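Local coordinates for protein ribosomal RNA small subunit methyltransferase E (Legionella pneumophila, PDB 5O95) that probably methylates N3 of a specific uridine in 16S ribosomal RNA, using S-adenosyl-L-methionine as the methyl donor, at residues Tyr15-Gln29 and Glu58-Val72. Numbering follows the deposited sequence. Where two conformers were deposited one is given.
Sequences YQPGQLLELSPEAGQ and ERVKKKQVFVRIASV
Leu21 and Val67 form the antiparallel hydrogen-bonded pair at the middle of this contact: Leu21 N to Val67 O and Val67 N to Leu21 O are both 2.8 Å. Strand 20-22 thus runs along the edge of strand 64-72, their directions 154° apart, and Ile69 N to Gln19 O and Leu23 N to Val65 O continue the ladder. At one end a type II turn, Gln16 to Gln19, lets Gly18 N donate to Ile69 O; glycine suits this turn, since the backbone angles of Gly18 would press a side chain against the preceding carbonyl. At the other, a water bridges Leu23 O and Val65 N.

Two successive bends in the Arg68 chain (chi2 66°, chi3 62°) carry its guanidinium across to Leu20. Leu20 CB covers one face of that group, while Arg68 NH1 donates to Gly18 O at 2.8 Å in the guanidinium plane. NE and NH2 grip the two oxygens of Glu58 side-on, so three bonds in all fix the rotation of the guanidinium. Farther along, Glu22 lies beside Phe66, its CG over the ring face 4.2 Å from the centroid, and Glu22 OE2 accepts a 2.7 Å hydrogen bond from Gln64 NE2, which approaches from above the carboxylate plane. Glutamate suits the site: methylenes for the ring, charge for the amide. On the other face Leu21 packs on Val67; Ile69 and, just past the strand end, Leu23 add branched apolar groups, Leu23 CG lying 4.1 Å from Val67 CG1.

In this PUA-like domain, strand 20-22 is an edge strand of a five-stranded sheet, with strand 51-61 flanking 64-74 on its other side. Leu45 of strand 42-46 meets Leu21, Val67 and Ile69, and helix 25-34, capped by Ser24, brings Val31 against Leu23.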
loop_
_atom_site.group_PDB
_atom_site.type_symbol
_atom_site.label_atom_id
_atom_site.label_comp_id
_atom_site.label_asym_id
_atom_site.label_seq_id
_atom_site.Cartn_x
_atom_site.Cartn_y
_atom_site.Cartn_z
ATOM N N TYR B 15 31.985 13.463 4.832
ATOM C CA TYR B 15 32.758 13.852 3.663
ATOM C C TYR B 15 32.750 15.366 3.556
ATOM O O TYR B 15 31.881 16.035 4.114
ATOM C CB TYR B 15 32.241 13.223 2.357
ATOM C CG TYR B 15 32.189 11.734 2.511
ATOM C CD1 TYR B 15 33.347 10.983 2.410
ATOM C CD2 TYR B 15 30.996 11.089 2.850
ATOM C CE1 TYR B 15 33.339 9.625 2.605
ATOM C CE2 TYR B 15 30.973 9.717 3.052
ATOM C CZ TYR B 15 32.156 8.998 2.930
ATOM O OH TYR B 15 32.145 7.634 3.134
ATOM N N GLN B 16 33.736 15.883 2.838
ATOM C CA GLN B 16 33.875 17.319 2.663
ATOM C C GLN B 16 33.896 17.659 1.185
ATOM O O GLN B 16 34.295 16.833 0.368
ATOM C CB GLN B 16 35.182 17.829 3.290
ATOM C CG GLN B 16 35.332 17.502 4.769
ATOM C CD GLN B 16 34.115 17.896 5.592
ATOM O OE1 GLN B 16 33.539 18.966 5.395
ATOM N NE2 GLN B 16 33.717 17.026 6.519
ATOM N N PRO B 17 33.523 18.885 0.809
ATOM C CA PRO B 17 33.589 19.250 -0.608
ATOM C C PRO B 17 34.991 19.053 -1.155
ATOM O O PRO B 17 35.986 19.282 -0.462
ATOM C CB PRO B 17 33.193 20.732 -0.605
ATOM C CG PRO B 17 32.267 20.846 0.558
ATOM C CD PRO B 17 32.857 19.922 1.615
ATOM N N GLY B 18 35.066 18.634 -2.414
ATOM C CA GLY B 18 36.336 18.399 -3.067
ATOM C C GLY B 18 36.932 17.027 -2.837
ATOM O O GLY B 18 37.932 16.696 -3.482
ATOM N N GLN B 19 36.351 16.211 -1.955
ATOM C CA GLN B 19 36.928 14.902 -1.692
ATOM C C GLN B 19 36.553 13.917 -2.786
ATOM O O GLN B 19 35.490 14.016 -3.404
ATOM C CB GLN B 19 36.472 14.363 -0.336
ATOM C CG GLN B 19 37.186 15.074 0.824
ATOM C CD GLN B 19 36.722 14.622 2.195
ATOM O OE1 GLN B 19 35.792 13.826 2.320
ATOM N NE2 GLN B 19 37.369 15.135 3.235
ATOM N N LEU B 20 37.446 12.962 -3.019
ATOM C CA LEU B 20 37.194 11.850 -3.921
ATOM C C LEU B 20 36.762 10.650 -3.092
ATOM O O LEU B 20 37.410 10.306 -2.100
ATOM C CB LEU B 20 38.449 11.501 -4.721
ATOM C CG LEU B 20 38.246 10.459 -5.829
ATOM C CD1 LEU B 20 37.354 11.002 -6.934
ATOM C CD2 LEU B 20 39.597 10.029 -6.394
ATOM N N LEU B 21 35.660 10.026 -3.491
ATOM C CA LEU B 21 35.125 8.880 -2.771
ATOM C C LEU B 21 35.011 7.706 -3.731
ATOM O O LEU B 21 34.312 7.798 -4.747
ATOM C CB LEU B 21 33.753 9.222 -2.194
ATOM C CG LEU B 21 33.002 8.058 -1.554
ATOM C CD1 LEU B 21 33.778 7.519 -0.361
ATOM C CD2 LEU B 21 31.606 8.509 -1.155
ATOM N N GLU B 22 35.706 6.614 -3.420
ATOM C CA GLU B 22 35.451 5.355 -4.098
ATOM C C GLU B 22 34.220 4.728 -3.462
ATOM O O GLU B 22 34.207 4.441 -2.258
ATOM C CB GLU B 22 36.638 4.405 -3.969
ATOM C CG GLU B 22 36.395 3.097 -4.700
ATOM C CD GLU B 22 37.568 2.151 -4.609
ATOM O OE1 GLU B 22 38.591 2.546 -4.027
ATOM O OE2 GLU B 22 37.465 1.019 -5.119
ATOM N N LEU B 23 33.173 4.542 -4.253
ATOM C CA LEU B 23 31.961 3.989 -3.677
ATOM C C LEU B 23 32.239 2.615 -3.101
ATOM O O LEU B 23 33.137 1.905 -3.559
ATOM C CB LEU B 23 30.884 3.886 -4.749
ATOM C CG LEU B 23 30.436 5.224 -5.323
ATOM C CD1 LEU B 23 29.316 4.950 -6.331
ATOM C CD2 LEU B 23 29.949 6.157 -4.229
ATOM N N SER B 24 31.453 2.239 -2.077
ATOM C CA SER B 24 31.556 0.886 -1.561
ATOM C C SER B 24 31.348 -0.091 -2.711
ATOM O O SER B 24 30.674 0.239 -3.689
ATOM C CB SER B 24 30.479 0.643 -0.510
ATOM O OG SER B 24 29.177 0.794 -1.083
ATOM N N PRO B 25 31.924 -1.294 -2.628
ATOM C CA PRO B 25 31.727 -2.261 -3.719
ATOM C C PRO B 25 30.263 -2.495 -4.058
ATOM O O PRO B 25 29.913 -2.597 -5.240
ATOM C CB PRO B 25 32.427 -3.524 -3.193
ATOM C CG PRO B 25 33.533 -2.962 -2.321
ATOM C CD PRO B 25 32.931 -1.755 -1.649
ATOM N N GLU B 26 29.396 -2.587 -3.047
ATOM C CA GLU B 26 27.973 -2.767 -3.323
ATOM C C GLU B 26 27.409 -1.589 -4.102
ATOM O O GLU B 26 26.624 -1.774 -5.038
ATOM C CB GLU B 26 27.191 -2.974 -2.024
ATOM C CG GLU B 26 27.425 -4.342 -1.409
ATOM C CD GLU B 26 26.953 -5.458 -2.310
ATOM O OE1 GLU B 26 25.725 -5.601 -2.464
ATOM O OE2 GLU B 26 27.804 -6.181 -2.873
ATOM N N ALA B 27 27.782 -0.367 -3.716
ATOM C CA ALA B 27 27.253 0.814 -4.398
ATOM C C ALA B 27 27.898 0.978 -5.765
ATOM O O ALA B 27 27.254 1.465 -6.698
ATOM C CB ALA B 27 27.476 2.062 -3.537
ATOM N N GLY B 28 29.162 0.561 -5.906
ATOM C CA GLY B 28 29.803 0.607 -7.211
ATOM C C GLY B 28 29.156 -0.350 -8.188
ATOM O O GLY B 28 29.032 -0.048 -9.378
ATOM N N GLN B 29 28.757 -1.529 -7.701
ATOM C CA GLN B 29 27.983 -2.455 -8.518
ATOM C C GLN B 29 26.645 -1.845 -8.916
ATOM O O GLN B 29 26.247 -1.894 -10.086
ATOM C CB GLN B 29 27.769 -3.757 -7.733
ATOM C CG GLN B 29 26.664 -4.669 -8.280
ATOM C CD GLN B 29 27.047 -5.325 -9.589
ATOM O OE1 GLN B 29 28.218 -5.332 -9.974
ATOM N NE2 GLN B 29 26.060 -5.884 -10.282
ATOM N N GLU B 58 33.634 10.605 -11.454
ATOM C CA GLU B 58 34.903 11.025 -12.029
ATOM C C GLU B 58 35.557 9.923 -12.844
ATOM O O GLU B 58 36.239 10.210 -13.833
ATOM C CB GLU B 58 35.851 11.492 -10.922
ATOM C CG GLU B 58 37.044 12.276 -11.445
ATOM C CD GLU B 58 37.777 13.021 -10.350
ATOM O OE1 GLU B 58 38.833 12.524 -9.901
ATOM O OE2 GLU B 58 37.288 14.097 -9.937
ATOM N N ARG B 59 35.338 8.665 -12.472
ATOM C CA ARG B 59 35.996 7.557 -13.143
ATOM C C ARG B 59 35.234 6.280 -12.828
ATOM O O ARG B 59 34.828 6.060 -11.683
ATOM C CB ARG B 59 37.453 7.451 -12.676
ATOM C CG ARG B 59 38.159 6.154 -13.031
ATOM C CD ARG B 59 39.664 6.313 -12.837
ATOM N NE ARG B 59 39.978 7.204 -11.721
ATOM C CZ ARG B 59 40.548 6.818 -10.583
ATOM N NH1 ARG B 59 40.887 5.547 -10.407
ATOM N NH2 ARG B 59 40.790 7.707 -9.625
ATOM N N VAL B 60 35.022 5.461 -13.854
ATOM C CA VAL B 60 34.420 4.138 -13.709
ATOM C C VAL B 60 35.439 3.133 -14.225
ATOM O O VAL B 60 35.669 3.042 -15.438
ATOM C CB VAL B 60 33.092 4.006 -14.466
ATOM C CG1 VAL B 60 32.544 2.595 -14.314
ATOM C CG2 VAL B 60 32.084 5.013 -13.971
ATOM N N LYS B 61 36.060 2.389 -13.312
ATOM C CA LYS B 61 37.036 1.353 -13.651
ATOM C C LYS B 61 36.419 0.005 -13.289
ATOM O O LYS B 61 36.436 -0.401 -12.123
ATOM C CB LYS B 61 38.350 1.578 -12.908
ATOM C CG LYS B 61 39.393 0.503 -13.175
ATOM C CD LYS B 61 40.723 0.823 -12.511
ATOM C CE LYS B 61 41.727 -0.297 -12.744
ATOM N NZ LYS B 61 43.041 -0.034 -12.095
ATOM N N LYS B 62 35.880 -0.687 -14.294
ATOM C CA LYS B 62 35.147 -1.944 -14.102
ATOM C C LYS B 62 33.980 -1.684 -13.155
ATOM O O LYS B 62 33.086 -0.898 -13.513
ATOM C CB LYS B 62 36.088 -3.104 -13.750
ATOM C CG LYS B 62 36.765 -3.737 -14.958
ATOM C CD LYS B 62 35.743 -4.104 -16.030
ATOM C CE LYS B 62 34.822 -5.231 -15.580
ATOM N NZ LYS B 62 35.481 -6.563 -15.682
ATOM N N LYS B 63 33.925 -2.303 -11.978
ATOM C CA LYS B 63 32.880 -2.026 -11.001
ATOM C C LYS B 63 33.330 -1.048 -9.920
ATOM O O LYS B 63 32.574 -0.793 -8.976
ATOM C CB LYS B 63 32.353 -3.323 -10.385
ATOM C CG LYS B 63 33.430 -4.316 -9.977
ATOM C CD LYS B 63 32.798 -5.625 -9.504
ATOM C CE LYS B 63 33.813 -6.532 -8.833
ATOM N NZ LYS B 63 33.147 -7.655 -8.106
ATOM N N GLN B 64 34.544 -0.510 -10.029
ATOM C CA GLN B 64 34.966 0.572 -9.157
ATOM C C GLN B 64 34.410 1.876 -9.702
ATOM O O GLN B 64 34.556 2.173 -10.894
ATOM C CB GLN B 64 36.487 0.663 -9.102
ATOM C CG GLN B 64 37.166 -0.399 -8.262
ATOM C CD GLN B 64 38.669 -0.186 -8.199
ATOM O OE1 GLN B 64 39.364 -0.307 -9.206
ATOM N NE2 GLN B 64 39.175 0.153 -7.016
ATOM N N VAL B 65 33.756 2.642 -8.840
ATOM C CA VAL B 65 33.228 3.954 -9.196
ATOM C C VAL B 65 33.848 4.974 -8.248
ATOM O O VAL B 65 33.697 4.852 -7.025
ATOM C CB VAL B 65 31.696 3.996 -9.111
ATOM C CG1 VAL B 65 31.195 5.373 -9.528
ATOM C CG2 VAL B 65 31.073 2.905 -9.997
ATOM N N PHE B 66 34.529 5.982 -8.811
ATOM C CA PHE B 66 35.097 7.091 -8.047
ATOM C C PHE B 66 34.284 8.358 -8.302
ATOM O O PHE B 66 34.111 8.763 -9.452
ATOM C CB PHE B 66 36.557 7.333 -8.444
ATOM C CG PHE B 66 37.452 6.171 -8.147
ATOM C CD1 PHE B 66 37.607 5.147 -9.067
ATOM C CD2 PHE B 66 38.128 6.089 -6.938
ATOM C CE1 PHE B 66 38.422 4.062 -8.791
ATOM C CE2 PHE B 66 38.956 5.010 -6.660
ATOM C CZ PHE B 66 39.097 3.997 -7.583
ATOM N N VAL B 67 33.793 8.977 -7.239
ATOM C CA VAL B 67 32.947 10.158 -7.363
ATOM C C VAL B 67 33.613 11.333 -6.669
ATOM O O VAL B 67 34.280 11.185 -5.642
ATOM C CB VAL B 67 31.509 9.935 -6.848
ATOM C CG1 VAL B 67 30.944 8.653 -7.437
ATOM C CG2 VAL B 67 31.450 9.938 -5.317
ATOM N N ARG B 68 33.420 12.513 -7.237
ATOM C CA ARG B 68 33.983 13.740 -6.696
ATOM C C ARG B 68 32.865 14.478 -5.974
ATOM O O ARG B 68 31.837 14.796 -6.578
ATOM C CB ARG B 68 34.587 14.580 -7.822
ATOM C CG ARG B 68 35.242 15.880 -7.353
ATOM C CD ARG B 68 36.476 15.619 -6.476
ATOM N NE ARG B 68 37.527 14.903 -7.195
ATOM C CZ ARG B 68 38.741 14.668 -6.702
ATOM N NH1 ARG B 68 39.048 15.084 -5.483
ATOM N NH2 ARG B 68 39.644 14.008 -7.422
ATOM N N ILE B 69 33.038 14.679 -4.669
ATOM C CA ILE B 69 32.061 15.387 -3.854
ATOM C C ILE B 69 32.194 16.877 -4.140
ATOM O O ILE B 69 33.260 17.467 -3.916
ATOM C CB ILE B 69 32.287 15.124 -2.356
ATOM C CG1 ILE B 69 32.418 13.629 -2.053
ATOM C CG2 ILE B 69 31.182 15.788 -1.544
ATOM C CD1 ILE B 69 31.180 12.871 -2.273
ATOM N N ALA B 70 31.117 17.493 -4.628
ATOM C CA ALA B 70 31.146 18.928 -4.905
ATOM C C ALA B 70 30.639 19.763 -3.736
ATOM O O ALA B 70 31.188 20.838 -3.455
ATOM C CB ALA B 70 30.306 19.235 -6.145
ATOM N N SER B 71 29.589 19.315 -3.058
ATOM C CA SER B 71 28.987 20.142 -2.027
ATOM C C SER B 71 28.154 19.262 -1.109
ATOM O O SER B 71 27.838 18.107 -1.432
ATOM C CB SER B 71 28.160 21.279 -2.629
ATOM O OG SER B 71 27.053 20.719 -3.319
ATOM N N VAL B 72 27.870 19.797 0.077
ATOM C CA VAL B 72 27.172 19.085 1.145
ATOM C C VAL B 72 26.005 19.942 1.614
ATOM O O VAL B 72 26.134 21.165 1.719
ATOM C CB VAL B 72 28.120 18.788 2.328
ATOM C CG1 VAL B 72 27.436 17.858 3.338
ATOM C CG2 VAL B 72 29.412 18.173 1.834
HETATM O O HOH W 1 41.384 1.800 -5.062
HETATM O O HOH W 2 33.331 1.322 -6.300
#